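Local atomic coordinates of ATP synthase epsilon chain (Caldalkalibacillus thermarum TA2.A1, PDB entry 5IK2), a protein that probably takes part in making ATP from ADP as the epsilon subunit of the proton-driven rotary F1Fo ATP synthase, and can itself bind ATP. Residues I8-R13 / D80-P85; A48-K53 / I61-G66; K95-H100 / R123-L128. The protein carries 2 engineered substitutions. All blocks are in the same frame, centred on the assembly; numbering follows the deposited sequence.

Contact 1 (I8-R13 / D80-P85); sequences IVTPER and DTAELP
Ile8 and Thr10 each lay a methyl group against Ala82, and this small apolar patch is the heart of the contact. Thr10 CG2 touches Ala82 CB at 3.7 Å and lies 3.5 Å from Ala82 N, while Ile8 CG2 meets Ala82 CB at 3.6 Å. Ile61 touches both Ile8 and Ala82, and Val15 touches both Thr10 and Ala82.

The polar part is a turn and a water bridge. With OG1 of Thr10 held between its own backbone N and carbonyl carbon (chi1 72°), that oxygen accepts weak bonds from the backbone N of Glu12 and of Arg13, both at 3.3 Å; the first closes an ST turn. Glu12 OE1 and Asp80 O share a water, at 3.1 Å and 2.9 Å respectively, which other acceptors nearby may also claim. Arg13 NH2 lies 3.1 Å from Ala82 O at a poor bonding angle, and its ion pair with Glu87 is long and weak.

Thr81 and Glu83, on the other side of the strand, bind ATP in another structure of this protein; here Thr81 is hydrogen-bonded to Ser64 and Glu83 forms a salt bridge with Arg127. The chemistry thus divides strand 81-83: the methyl of Ala82 joins the sandwich interior, while the flanking Thr81 and Glu83, residues of the ATP site, turn toward the helices.

Contact 2 (A48-K53 / I61-G66); sequences APVRIK and IAVSGG
Val50 and Ile61 form a fully satisfied antiparallel pair: Val50 N donates to Ile61 O at 2.9 Å, almost straight (175°), and Ile61 N returns a bond to Val50 O at 3.0 Å. Ala48 and Val63 make the second hydrogen-bonded pair less evenly. Ala48 N donates to Val63 O at 3.1 Å, nearly in line with the carbonyl but bent at the hydrogen (137°), and the return bond from Val63 N to Ala48 O is weak at 3.3 Å.

Between them Pro49, which has no N-H to offer, faces Ala62 in a non-hydrogen-bonded pair; Pro49 CA lies 3.5 Å from Ile61 O in a CA-H...O contact, to the same oxygen that accepts from Val50 N. The backbone of Ala62 is hydrogen-bonded to that of Glu83 in strand 81-83, and that of Arg51 to Ile24 in strand 19-26.

Apolar contacts cover one face, where Val50 CG2 meets Val63 CG2 at 3.4 Å and Ile52 CD1 meets Ile61 CD1 at 3.5 Å. Ile8 packs on Val50 and Ile52 there, whereas Pro49 and Ala62 point to the other face and touch Val130 of helix 114-133. Such a beta hairpin, one face in the core and the other under a helix, belongs to the N-terminal beta-sandwich domain of the epsilon subunit.

Contact 3 (K95-H100 / R123-L128); sequences KAKARH and RAEVRL
Lys97 sends its chain across the second helix because CG stands anti to the backbone N (chi1 -175°) and the chain beyond it is extended. Glu125 turns its CG anti to its own carbonyl carbon (chi1 -70°), and the two side chains cross at about a right angle, their CG atoms 4.1 Å apart. Leu128 is also crossed at about a right angle, with its CD1 3.9 Å from Lys97 CD. The long aliphatic part of Lys97 therefore does most of the touching on the first helix.

The charged ends come near without pairing: Lys97 NZ stops 4.4 Å from Glu125 OE2, beyond a salt bridge, though the opposite charges probably still attract.

Alanines let the helices approach. Ala124 CB sits against the backbone of the other helix, 3.8 Å from Lys97 N, and meets Ala96 CB at 4.1 Å. The axes of the two short segments are 8.8 Å apart at their closest, and their directions differ by 146°. Nearby, Leu121 touches both Lys97 and His100, and Leu128 also packs on Ala93 and Lys94 of helix 90-104.

Arg123 and Arg127 leave helix 114-133 toward the beta-sandwich, where Arg127 leans on Thr81 and Ile88 and Arg123 makes a weak hydrogen bond with Ser64. Both arginines and Arg99 bind ATP in another structure of this protein; no nucleotide is bound to this chain, and the site residues Ala89 and Ala92 are engineered. Two antiparallel helices folded back on each other beside the sandwich are the C-terminal helical hairpin of bacterial epsilon subunits in its compact, folded-down form.

Overall arrangement
Contacts 1 and 2 are buried in the beta-sandwich domain, whereas contact 3 lies at the surface between the two C-terminal helices, about 17 Å from contact 1 and about 15 Å from contact 2, centre to centre. Along the chain, contact 2 is nested inside the loop closed by contact 1, and neighbouring strands 57-64 and 81-83 link the pair. Contact 2 rests on four backbone hydrogen bonds, one of them weak, and branched aliphatic side chains; contact 1 joins the end of strand 4-9 and the turn after it to strand 81-83 through methyl packing and a water; contact 3 uses alanines and one long lysine chain, with no direct bond. Helix 114-133 ties the domains together.

Contact 1 (I8-R13 / D80-P85)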
loop_
_atom_site.group_PDB
_atom_site.type_symbol
_atom_site.label_atom_id
_atom_site.label_comp_id
_atom_site.label_asym_id
_atom_site.label_seq_id
_atom_site.Cartn_x
_atom_site.Cartn_y
_atom_site.Cartn_z
ATOM N N ILE H 8 -38.223 -12.032 -50.745
ATOM C CA ILE H 8 -39.092 -11.775 -49.594
ATOM C C ILE H 8 -38.242 -11.056 -48.550
ATOM O O ILE H 8 -37.240 -11.599 -48.081
ATOM C CB ILE H 8 -39.696 -13.077 -49.019
ATOM C CG1 ILE H 8 -40.680 -13.682 -50.030
ATOM C CG2 ILE H 8 -40.398 -12.812 -47.684
ATOM C CD1 ILE H 8 -41.073 -15.116 -49.749
ATOM N N VAL H 9 -38.657 -9.840 -48.195
ATOM C CA VAL H 9 -37.857 -8.916 -47.387
ATOM C C VAL H 9 -38.715 -8.309 -46.262
ATOM O O VAL H 9 -39.932 -8.177 -46.402
ATOM C CB VAL H 9 -37.258 -7.811 -48.302
ATOM C CG1 VAL H 9 -36.576 -6.705 -47.506
ATOM C CG2 VAL H 9 -36.279 -8.428 -49.296
ATOM N N THR H 10 -38.068 -7.980 -45.142
ATOM C CA THR H 10 -38.672 -7.203 -44.052
ATOM C C THR H 10 -37.888 -5.886 -43.905
ATOM O O THR H 10 -36.896 -5.687 -44.610
ATOM C CB THR H 10 -38.671 -8.003 -42.725
ATOM O OG1 THR H 10 -37.338 -8.097 -42.206
ATOM C CG2 THR H 10 -39.235 -9.403 -42.928
ATOM N N PRO H 11 -38.326 -4.978 -43.003
ATOM C CA PRO H 11 -37.523 -3.772 -42.738
ATOM C C PRO H 11 -36.080 -4.015 -42.268
ATOM O O PRO H 11 -35.216 -3.163 -42.494
ATOM C CB PRO H 11 -38.315 -3.065 -41.634
ATOM C CG PRO H 11 -39.721 -3.464 -41.879
ATOM C CD PRO H 11 -39.664 -4.876 -42.389
ATOM N N GLU H 12 -35.826 -5.167 -41.645
ATOM C CA GLU H 12 -34.548 -5.440 -40.979
ATOM C C GLU H 12 -33.611 -6.404 -41.729
ATOM O O GLU H 12 -32.395 -6.322 -41.547
ATOM C CB GLU H 12 -34.771 -5.904 -39.522
ATOM C CG GLU H 12 -35.765 -7.046 -39.306
ATOM C CD GLU H 12 -37.219 -6.612 -39.111
ATOM O OE1 GLU H 12 -37.490 -5.423 -38.837
ATOM O OE2 GLU H 12 -38.107 -7.482 -39.235
ATOM N N ARG H 13 -34.151 -7.295 -42.566
ATOM C CA ARG H 13 -33.324 -8.277 -43.291
ATOM C C ARG H 13 -34.003 -8.860 -44.535
ATOM O O ARG H 13 -35.213 -8.714 -44.723
ATOM C CB ARG H 13 -32.938 -9.428 -42.354
ATOM C CG ARG H 13 -34.101 -10.343 -41.988
ATOM C CD ARG H 13 -33.873 -11.084 -40.681
ATOM N NE ARG H 13 -35.038 -11.898 -40.327
ATOM C CZ ARG H 13 -35.344 -13.086 -40.855
ATOM N NH1 ARG H 13 -34.573 -13.654 -41.784
ATOM N NH2 ARG H 13 -36.442 -13.718 -40.446
ATOM N N ASP H 80 -44.079 -6.904 -42.777
ATOM C CA ASP H 80 -43.704 -6.607 -41.385
ATOM C C ASP H 80 -42.832 -7.720 -40.817
ATOM O O ASP H 80 -41.773 -7.458 -40.244
ATOM C CB ASP H 80 -44.943 -6.456 -40.487
ATOM C CG ASP H 80 -45.804 -5.252 -40.844
ATOM O OD1 ASP H 80 -45.382 -4.399 -41.654
ATOM O OD2 ASP H 80 -46.922 -5.159 -40.297
ATOM N N THR H 81 -43.297 -8.957 -40.979
ATOM C CA THR H 81 -42.553 -10.139 -40.562
ATOM C C THR H 81 -42.586 -11.205 -41.655
ATOM O O THR H 81 -43.591 -11.366 -42.350
ATOM C CB THR H 81 -43.123 -10.731 -39.261
ATOM O OG1 THR H 81 -44.523 -10.981 -39.418
ATOM C CG2 THR H 81 -42.916 -9.773 -38.103
ATOM N N ALA H 82 -41.468 -11.914 -41.798
ATOM C CA ALA H 82 -41.342 -13.039 -42.724
ATOM C C ALA H 82 -40.349 -14.044 -42.141
ATOM O O ALA H 82 -39.216 -13.675 -41.827
ATOM C CB ALA H 82 -40.884 -12.555 -44.090
ATOM N N GLU H 83 -40.778 -15.296 -41.973
ATOM C CA GLU H 83 -39.915 -16.343 -41.420
ATOM C C GLU H 83 -40.046 -17.659 -42.176
ATOM O O GLU H 83 -41.153 -18.085 -42.509
ATOM C CB GLU H 83 -40.234 -16.598 -39.942
ATOM C CG GLU H 83 -40.008 -15.410 -39.008
ATOM C CD GLU H 83 -41.256 -14.591 -38.709
ATOM O OE1 GLU H 83 -42.382 -15.014 -39.050
ATOM O OE2 GLU H 83 -41.106 -13.509 -38.106
ATOM N N LEU H 84 -38.902 -18.300 -42.423
ATOM C CA LEU H 84 -38.844 -19.693 -42.873
ATOM C C LEU H 84 -39.177 -20.594 -41.673
ATOM O O LEU H 84 -39.099 -20.134 -40.531
ATOM C CB LEU H 84 -37.441 -20.021 -43.398
ATOM C CG LEU H 84 -36.925 -19.215 -44.595
ATOM C CD1 LEU H 84 -35.406 -19.283 -44.669
ATOM C CD2 LEU H 84 -37.550 -19.708 -45.891
ATOM N N PRO H 85 -39.540 -21.877 -41.914
ATOM C CA PRO H 85 -39.934 -22.768 -40.805
ATOM C C PRO H 85 -38.914 -22.879 -39.663
ATOM O O PRO H 85 -39.298 -22.829 -38.492
ATOM C CB PRO H 85 -40.106 -24.127 -41.495
ATOM C CG PRO H 85 -40.426 -23.792 -42.909
ATOM C CD PRO H 85 -39.580 -22.590 -43.205
HETATM O O HOH W 1 -40.480 -5.704 -38.260
#

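Contact 2 (A48-K53 / I61-G66)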
loop_
_atom_site.group_PDB
_atom_site.type_symbol
_atom_site.label_atom_id
_atom_site.label_comp_id
_atom_site.label_asym_id
_atom_site.label_seq_id
_atom_site.Cartn_x
_atom_site.Cartn_y
_atom_site.Cartn_z
ATOM N N ALA H 48 -50.722 -14.823 -44.355
ATOM C CA ALA H 48 -50.810 -16.213 -44.805
ATOM C C ALA H 48 -49.431 -16.744 -45.222
ATOM O O ALA H 48 -48.482 -15.962 -45.345
ATOM C CB ALA H 48 -51.789 -16.313 -45.966
ATOM N N PRO H 49 -49.307 -18.075 -45.424
ATOM C CA PRO H 49 -48.047 -18.609 -45.956
ATOM C C PRO H 49 -47.829 -18.254 -47.428
ATOM O O PRO H 49 -48.770 -18.324 -48.219
ATOM C CB PRO H 49 -48.205 -20.130 -45.796
ATOM C CG PRO H 49 -49.313 -20.317 -44.821
ATOM C CD PRO H 49 -50.230 -19.156 -45.036
ATOM N N VAL H 50 -46.600 -17.865 -47.773
ATOM C CA VAL H 50 -46.189 -17.666 -49.166
ATOM C C VAL H 50 -45.428 -18.917 -49.604
ATOM O O VAL H 50 -44.374 -19.224 -49.047
ATOM C CB VAL H 50 -45.292 -16.418 -49.331
ATOM C CG1 VAL H 50 -44.827 -16.266 -50.779
ATOM C CG2 VAL H 50 -46.029 -15.165 -48.869
ATOM N N ARG H 51 -45.968 -19.628 -50.592
ATOM C CA ARG H 51 -45.395 -20.892 -51.062
ATOM C C ARG H 51 -44.602 -20.676 -52.354
ATOM O O ARG H 51 -45.148 -20.191 -53.349
ATOM C CB ARG H 51 -46.509 -21.929 -51.255
ATOM C CG ARG H 51 -46.076 -23.244 -51.896
ATOM C CD ARG H 51 -46.948 -24.418 -51.462
ATOM N NE ARG H 51 -48.361 -24.060 -51.305
ATOM C CZ ARG H 51 -49.252 -23.934 -52.292
ATOM N NH1 ARG H 51 -48.913 -24.131 -53.568
ATOM N NH2 ARG H 51 -50.508 -23.600 -51.998
ATOM N N ILE H 52 -43.315 -21.031 -52.315
ATOM C CA ILE H 52 -42.408 -20.909 -53.459
ATOM C C ILE H 52 -42.020 -22.307 -53.936
ATOM O O ILE H 52 -41.441 -23.080 -53.171
ATOM C CB ILE H 52 -41.120 -20.130 -53.093
ATOM C CG1 ILE H 52 -41.467 -18.752 -52.516
ATOM C CG2 ILE H 52 -40.218 -19.976 -54.317
ATOM C CD1 ILE H 52 -40.274 -17.990 -51.979
ATOM N N LYS H 53 -42.336 -22.617 -55.195
ATOM C CA LYS H 53 -41.932 -23.877 -55.829
ATOM C C LYS H 53 -40.680 -23.661 -56.673
ATOM O O LYS H 53 -40.689 -22.862 -57.610
ATOM C CB LYS H 53 -43.048 -24.429 -56.721
ATOM C CG LYS H 53 -44.197 -25.067 -55.963
ATOM C CD LYS H 53 -45.351 -25.393 -56.898
ATOM C CE LYS H 53 -46.538 -25.964 -56.141
ATOM N NZ LYS H 53 -47.783 -25.910 -56.954
ATOM N N ILE H 61 -43.043 -19.619 -46.416
ATOM C CA ILE H 61 -42.596 -18.493 -45.593
ATOM C C ILE H 61 -43.830 -17.891 -44.922
ATOM O O ILE H 61 -44.779 -17.505 -45.604
ATOM C CB ILE H 61 -41.886 -17.400 -46.430
ATOM C CG1 ILE H 61 -40.724 -18.000 -47.242
ATOM C CG2 ILE H 61 -41.381 -16.272 -45.532
ATOM C CD1 ILE H 61 -41.105 -18.479 -48.629
ATOM N N ALA H 62 -43.811 -17.820 -43.592
ATOM C CA ALA H 62 -44.898 -17.202 -42.826
ATOM C C ALA H 62 -44.809 -15.686 -42.965
ATOM O O ALA H 62 -43.886 -15.082 -42.434
ATOM C CB ALA H 62 -44.812 -17.607 -41.358
ATOM N N VAL H 63 -45.758 -15.087 -43.687
ATOM C CA VAL H 63 -45.768 -13.641 -43.954
ATOM C C VAL H 63 -47.004 -12.985 -43.333
ATOM O O VAL H 63 -48.118 -13.495 -43.475
ATOM C CB VAL H 63 -45.737 -13.353 -45.476
ATOM C CG1 VAL H 63 -45.855 -11.856 -45.763
ATOM C CG2 VAL H 63 -44.464 -13.924 -46.094
ATOM N N SER H 64 -46.795 -11.856 -42.653
ATOM C CA SER H 64 -47.887 -11.054 -42.086
ATOM C C SER H 64 -47.638 -9.564 -42.322
ATOM O O SER H 64 -46.507 -9.092 -42.195
ATOM C CB SER H 64 -48.043 -11.331 -40.585
ATOM O OG SER H 64 -47.060 -10.658 -39.815
ATOM N N GLY H 65 -48.702 -8.839 -42.665
ATOM C CA GLY H 65 -48.638 -7.398 -42.889
ATOM C C GLY H 65 -47.738 -7.011 -44.045
ATOM O O GLY H 65 -46.875 -6.142 -43.895
ATOM N N GLY H 66 -47.939 -7.655 -45.194
ATOM C CA GLY H 66 -47.107 -7.428 -46.380
ATOM C C GLY H 66 -47.875 -7.166 -47.658
ATOM O O GLY H 66 -49.098 -7.302 -47.700
#

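Contact 3 (K95-H100 / R123-L128)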
loop_
_atom_site.group_PDB
_atom_site.type_symbol
_atom_site.label_atom_id
_atom_site.label_comp_id
_atom_site.label_asym_id
_atom_site.label_seq_id
_atom_site.Cartn_x
_atom_site.Cartn_y
_atom_site.Cartn_z
ATOM N N LYS H 95 -48.211 -19.156 -27.200
ATOM C CA LYS H 95 -48.601 -18.207 -26.147
ATOM C C LYS H 95 -49.245 -16.941 -26.716
ATOM O O LYS H 95 -50.159 -16.386 -26.107
ATOM C CB LYS H 95 -47.403 -17.854 -25.257
ATOM C CG LYS H 95 -46.989 -18.997 -24.343
ATOM C CD LYS H 95 -45.567 -18.852 -23.828
ATOM C CE LYS H 95 -45.152 -20.077 -23.024
ATOM N NZ LYS H 95 -43.683 -20.131 -22.789
ATOM N N ALA H 96 -48.767 -16.497 -27.879
ATOM C CA ALA H 96 -49.379 -15.381 -28.605
ATOM C C ALA H 96 -50.766 -15.742 -29.143
ATOM O O ALA H 96 -51.683 -14.919 -29.091
ATOM C CB ALA H 96 -48.474 -14.927 -29.740
ATOM N N LYS H 97 -50.913 -16.964 -29.660
ATOM C CA LYS H 97 -52.211 -17.463 -30.133
ATOM C C LYS H 97 -53.234 -17.506 -28.996
ATOM O O LYS H 97 -54.335 -16.965 -29.130
ATOM C CB LYS H 97 -52.073 -18.864 -30.749
ATOM C CG LYS H 97 -53.359 -19.407 -31.370
ATOM C CD LYS H 97 -53.286 -20.900 -31.649
ATOM C CE LYS H 97 -54.677 -21.486 -31.831
ATOM N NZ LYS H 97 -54.640 -22.907 -32.268
ATOM N N ALA H 98 -52.859 -18.154 -27.894
ATOM C CA ALA H 98 -53.725 -18.292 -26.717
ATOM C C ALA H 98 -54.077 -16.946 -26.072
ATOM O O ALA H 98 -55.180 -16.779 -25.547
ATOM C CB ALA H 98 -53.079 -19.216 -25.691
ATOM N N ARG H 99 -53.137 -16.002 -26.110
ATOM C CA ARG H 99 -53.364 -14.640 -25.624
ATOM C C ARG H 99 -54.450 -13.937 -26.442
ATOM O O ARG H 99 -55.484 -13.541 -25.900
ATOM C CB ARG H 99 -52.057 -13.832 -25.680
ATOM C CG ARG H 99 -52.154 -12.376 -25.226
ATOM C CD ARG H 99 -51.002 -11.543 -25.772
ATOM N NE ARG H 99 -51.208 -10.111 -25.558
ATOM C CZ ARG H 99 -50.404 -9.143 -26.006
ATOM N NH1 ARG H 99 -49.308 -9.426 -26.711
ATOM N NH2 ARG H 99 -50.702 -7.872 -25.746
ATOM N N HIS H 100 -54.208 -13.800 -27.743
ATOM C CA HIS H 100 -55.059 -12.981 -28.612
ATOM C C HIS H 100 -56.435 -13.588 -28.905
ATOM O O HIS H 100 -57.404 -12.846 -29.036
ATOM C CB HIS H 100 -54.332 -12.645 -29.921
ATOM C CG HIS H 100 -53.117 -11.790 -29.728
ATOM N ND1 HIS H 100 -53.155 -10.594 -29.044
ATOM C CD2 HIS H 100 -51.834 -11.953 -30.127
ATOM C CE1 HIS H 100 -51.948 -10.061 -29.026
ATOM N NE2 HIS H 100 -51.127 -10.866 -29.676
ATOM N N ARG H 123 -51.070 -13.569 -37.334
ATOM C CA ARG H 123 -49.607 -13.690 -37.358
ATOM C C ARG H 123 -49.137 -14.947 -36.626
ATOM O O ARG H 123 -48.241 -15.645 -37.103
ATOM C CB ARG H 123 -48.957 -12.453 -36.726
ATOM C CG ARG H 123 -47.437 -12.415 -36.794
ATOM C CD ARG H 123 -46.879 -11.235 -36.016
ATOM N NE ARG H 123 -47.239 -9.950 -36.618
ATOM C CZ ARG H 123 -46.904 -8.754 -36.126
ATOM N NH1 ARG H 123 -46.187 -8.648 -35.007
ATOM N NH2 ARG H 123 -47.288 -7.649 -36.762
ATOM N N ALA H 124 -49.747 -15.222 -35.473
ATOM C CA ALA H 124 -49.394 -16.382 -34.650
ATOM C C ALA H 124 -49.773 -17.710 -35.302
ATOM O O ALA H 124 -48.965 -18.639 -35.317
ATOM C CB ALA H 124 -50.041 -16.271 -33.277
ATOM N N GLU H 125 -50.993 -17.796 -35.832
ATOM C CA GLU H 125 -51.488 -19.031 -36.464
ATOM C C GLU H 125 -50.741 -19.385 -37.755
ATOM O O GLU H 125 -50.476 -20.562 -38.013
ATOM C CB GLU H 125 -52.999 -18.951 -36.722
ATOM C CG GLU H 125 -53.829 -18.994 -35.445
ATOM C CD GLU H 125 -55.328 -19.005 -35.699
ATOM O OE1 GLU H 125 -55.801 -18.262 -36.588
ATOM O OE2 GLU H 125 -56.038 -19.754 -34.993
ATOM N N VAL H 126 -50.404 -18.373 -38.554
ATOM C CA VAL H 126 -49.617 -18.571 -39.780
ATOM C C VAL H 126 -48.187 -19.029 -39.460
ATOM O O VAL H 126 -47.635 -19.865 -40.178
ATOM C CB VAL H 126 -49.621 -17.298 -40.665
ATOM C CG1 VAL H 126 -48.595 -17.378 -41.791
ATOM C CG2 VAL H 126 -51.008 -17.081 -41.251
ATOM N N ARG H 127 -47.598 -18.486 -38.393
ATOM C CA ARG H 127 -46.292 -18.953 -37.896
ATOM C C ARG H 127 -46.307 -20.428 -37.469
ATOM O O ARG H 127 -45.325 -21.144 -37.678
ATOM C CB ARG H 127 -45.798 -18.075 -36.735
ATOM C CG ARG H 127 -45.154 -16.774 -37.183
ATOM C CD ARG H 127 -44.889 -15.854 -36.006
ATOM N NE ARG H 127 -44.118 -14.669 -36.389
ATOM C CZ ARG H 127 -43.828 -13.648 -35.580
ATOM N NH1 ARG H 127 -44.241 -13.635 -34.313
ATOM N NH2 ARG H 127 -43.118 -12.624 -36.043
ATOM N N LEU H 128 -47.416 -20.867 -36.874
ATOM C CA LEU H 128 -47.597 -22.269 -36.478
ATOM C C LEU H 128 -47.803 -23.204 -37.676
ATOM O O LEU H 128 -47.275 -24.316 -37.683
ATOM C CB LEU H 128 -48.763 -22.408 -35.490
ATOM C CG LEU H 128 -48.538 -21.733 -34.128
ATOM C CD1 LEU H 128 -49.860 -21.468 -33.421
ATOM C CD2 LEU H 128 -47.611 -22.558 -33.245
#